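PDB 3LY1: putative histidinol-phosphate aminotransferase from Erwinia carotovora atroseptica, which binds pyridoxal 5'-phosphate and probably acts as a transaminase on histidinol phosphate or a related amino compound. Local coordinates for residues A[338-341]-A[342-346]. Numbering follows the deposited sequence. Where two conformers were deposited one is given.
Sequences MQWV and ADTMR
Met338 to Val341 each offer a backbone carbonyl to the amide four residues on, from Ala342 N to Met345 N, in an unbroken run of i to i+4 bonds within the α-helix 335-350; Met345 N to Val341 O is 2.8 Å. On one flank the chain of Gln339 leaves with CG anti to its own N (chi1 -175°) and bends at chi2, which carries the amide along the helix to Asp343. There NE2 gives Asp343 OD2 a nearly straight hydrogen bond of 2.8 Å, the acceptor lying close to the amide plane but the donor standing above the carboxylate plane. Asp343 OD1 forms a 2.9 Å salt bridge with Arg346 NH1, a bent hydrogen bond also from above that plane, and Arg346 NH2 pairs with Asp282 of helix 259-283. Further round, Thr344 OG1 donates to Trp340 O (2.8 Å), which Thr344 N reaches from the opposite face of the carbonyl plane. Thr344 OG1 also sits 3.2 Å above the ring plane of Trp340, on one face and offset toward the rim. On the buried side Val341 CG1 meets the selenium SE of Met345, a selenomethionine here, at 4.1 Å; Met345 continues into Leu276, Leu280 and Met310, while Val341 rests on Ile19 and Ile21. The helix is thus amphipathic, its apolar side packed into the fold away from the cofactor site, and its polar flank runs from amide through carboxylate to guanidinium, where Asp343 and Asp282 together probably offset the charge of Arg346.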
loop_
_atom_site.group_PDB
_atom_site.type_symbol
_atom_site.label_atom_id
_atom_site.label_comp_id
_atom_site.label_asym_id
_atom_site.label_seq_id
_atom_site.Cartn_x
_atom_site.Cartn_y
_atom_site.Cartn_z
HETATM N N MSE A 338 -8.697 26.745 -16.033
HETATM C CA MSE A 338 -7.841 27.822 -15.539
HETATM C C MSE A 338 -8.253 29.169 -16.124
HETATM O O MSE A 338 -8.123 30.188 -15.452
HETATM C CB MSE A 338 -6.351 27.540 -15.796
HETATM C CG MSE A 338 -5.807 26.409 -14.953
HETATM SE SE MSE A 338 -6.622 26.281 -13.178
HETATM C CE MSE A 338 -5.936 27.919 -12.338
ATOM N N GLN A 339 -8.753 29.172 -17.364
ATOM C CA GLN A 339 -9.388 30.378 -17.924
ATOM C C GLN A 339 -10.599 30.843 -17.087
ATOM O O GLN A 339 -10.773 32.028 -16.806
ATOM C CB GLN A 339 -9.814 30.184 -19.379
ATOM C CG GLN A 339 -10.354 31.474 -19.974
ATOM C CD GLN A 339 -9.280 32.555 -20.059
ATOM O OE1 GLN A 339 -8.160 32.283 -20.489
ATOM N NE2 GLN A 339 -9.614 33.779 -19.630
ATOM N N TRP A 340 -11.436 29.909 -16.685
ATOM C CA TRP A 340 -12.582 30.248 -15.871
ATOM C C TRP A 340 -12.129 30.746 -14.482
ATOM O O TRP A 340 -12.671 31.752 -13.931
ATOM C CB TRP A 340 -13.483 29.027 -15.740
ATOM C CG TRP A 340 -14.815 29.357 -15.273
ATOM C CD1 TRP A 340 -15.908 29.682 -16.045
ATOM C CD2 TRP A 340 -15.236 29.432 -13.923
ATOM N NE1 TRP A 340 -16.981 29.939 -15.235
ATOM C CE2 TRP A 340 -16.593 29.792 -13.928
ATOM C CE3 TRP A 340 -14.597 29.224 -12.705
ATOM C CZ2 TRP A 340 -17.329 29.962 -12.747
ATOM C CZ3 TRP A 340 -15.333 29.387 -11.521
ATOM C CH2 TRP A 340 -16.686 29.752 -11.559
ATOM N N VAL A 341 -11.113 30.072 -13.935
ATOM C CA VAL A 341 -10.600 30.477 -12.630
ATOM C C VAL A 341 -9.965 31.876 -12.712
ATOM O O VAL A 341 -10.237 32.729 -11.840
ATOM C CB VAL A 341 -9.603 29.458 -11.997
ATOM C CG1 VAL A 341 -8.955 30.037 -10.725
ATOM C CG2 VAL A 341 -10.345 28.167 -11.635
ATOM N N ALA A 342 -9.103 32.072 -13.708
ATOM C CA ALA A 342 -8.449 33.344 -13.970
ATOM C C ALA A 342 -9.471 34.474 -14.104
ATOM O O ALA A 342 -9.325 35.529 -13.502
ATOM C CB ALA A 342 -7.589 33.273 -15.240
ATOM N N ASP A 343 -10.530 34.259 -14.880
ATOM C CA ASP A 343 -11.521 35.296 -14.971
ATOM C C ASP A 343 -12.298 35.507 -13.660
ATOM O O ASP A 343 -12.676 36.633 -13.377
ATOM C CB ASP A 343 -12.430 35.050 -16.136
ATOM C CG ASP A 343 -11.707 35.211 -17.451
ATOM O OD1 ASP A 343 -10.797 36.074 -17.513
ATOM O OD2 ASP A 343 -12.044 34.471 -18.388
ATOM N N THR A 344 -12.523 34.449 -12.865
ATOM C CA THR A 344 -13.132 34.592 -11.537
ATOM C C THR A 344 -12.232 35.462 -10.622
ATOM O O THR A 344 -12.704 36.332 -9.872
ATOM C CB THR A 344 -13.431 33.209 -10.900
ATOM O OG1 THR A 344 -14.340 32.489 -11.745
ATOM C CG2 THR A 344 -14.069 33.348 -9.533
HETATM N N MSE A 345 -10.929 35.226 -10.689
HETATM C CA MSE A 345 -9.973 36.047 -9.974
HETATM C C MSE A 345 -10.087 37.546 -10.374
HETATM O O MSE A 345 -10.169 38.417 -9.499
HETATM C CB MSE A 345 -8.561 35.519 -10.242
HETATM C CG MSE A 345 -8.320 34.143 -9.685
HETATM SE SE MSE A 345 -6.622 33.408 -10.289
HETATM C CE MSE A 345 -5.391 34.703 -9.541
ATOM N N ARG A 346 -10.173 37.835 -11.684
ATOM C CA ARG A 346 -10.353 39.212 -12.141
ATOM C C ARG A 346 -11.613 39.822 -11.578
ATOM O O ARG A 346 -11.616 40.993 -11.190
ATOM C CB ARG A 346 -10.336 39.307 -13.672
ATOM C CG ARG A 346 -8.970 39.046 -14.253
ATOM C CD ARG A 346 -9.038 38.946 -15.809
ATOM N NE ARG A 346 -7.708 38.717 -16.364
ATOM C CZ ARG A 346 -7.236 37.546 -16.785
ATOM N NH1 ARG A 346 -8.004 36.454 -16.796
ATOM N NH2 ARG A 346 -5.992 37.465 -17.242
#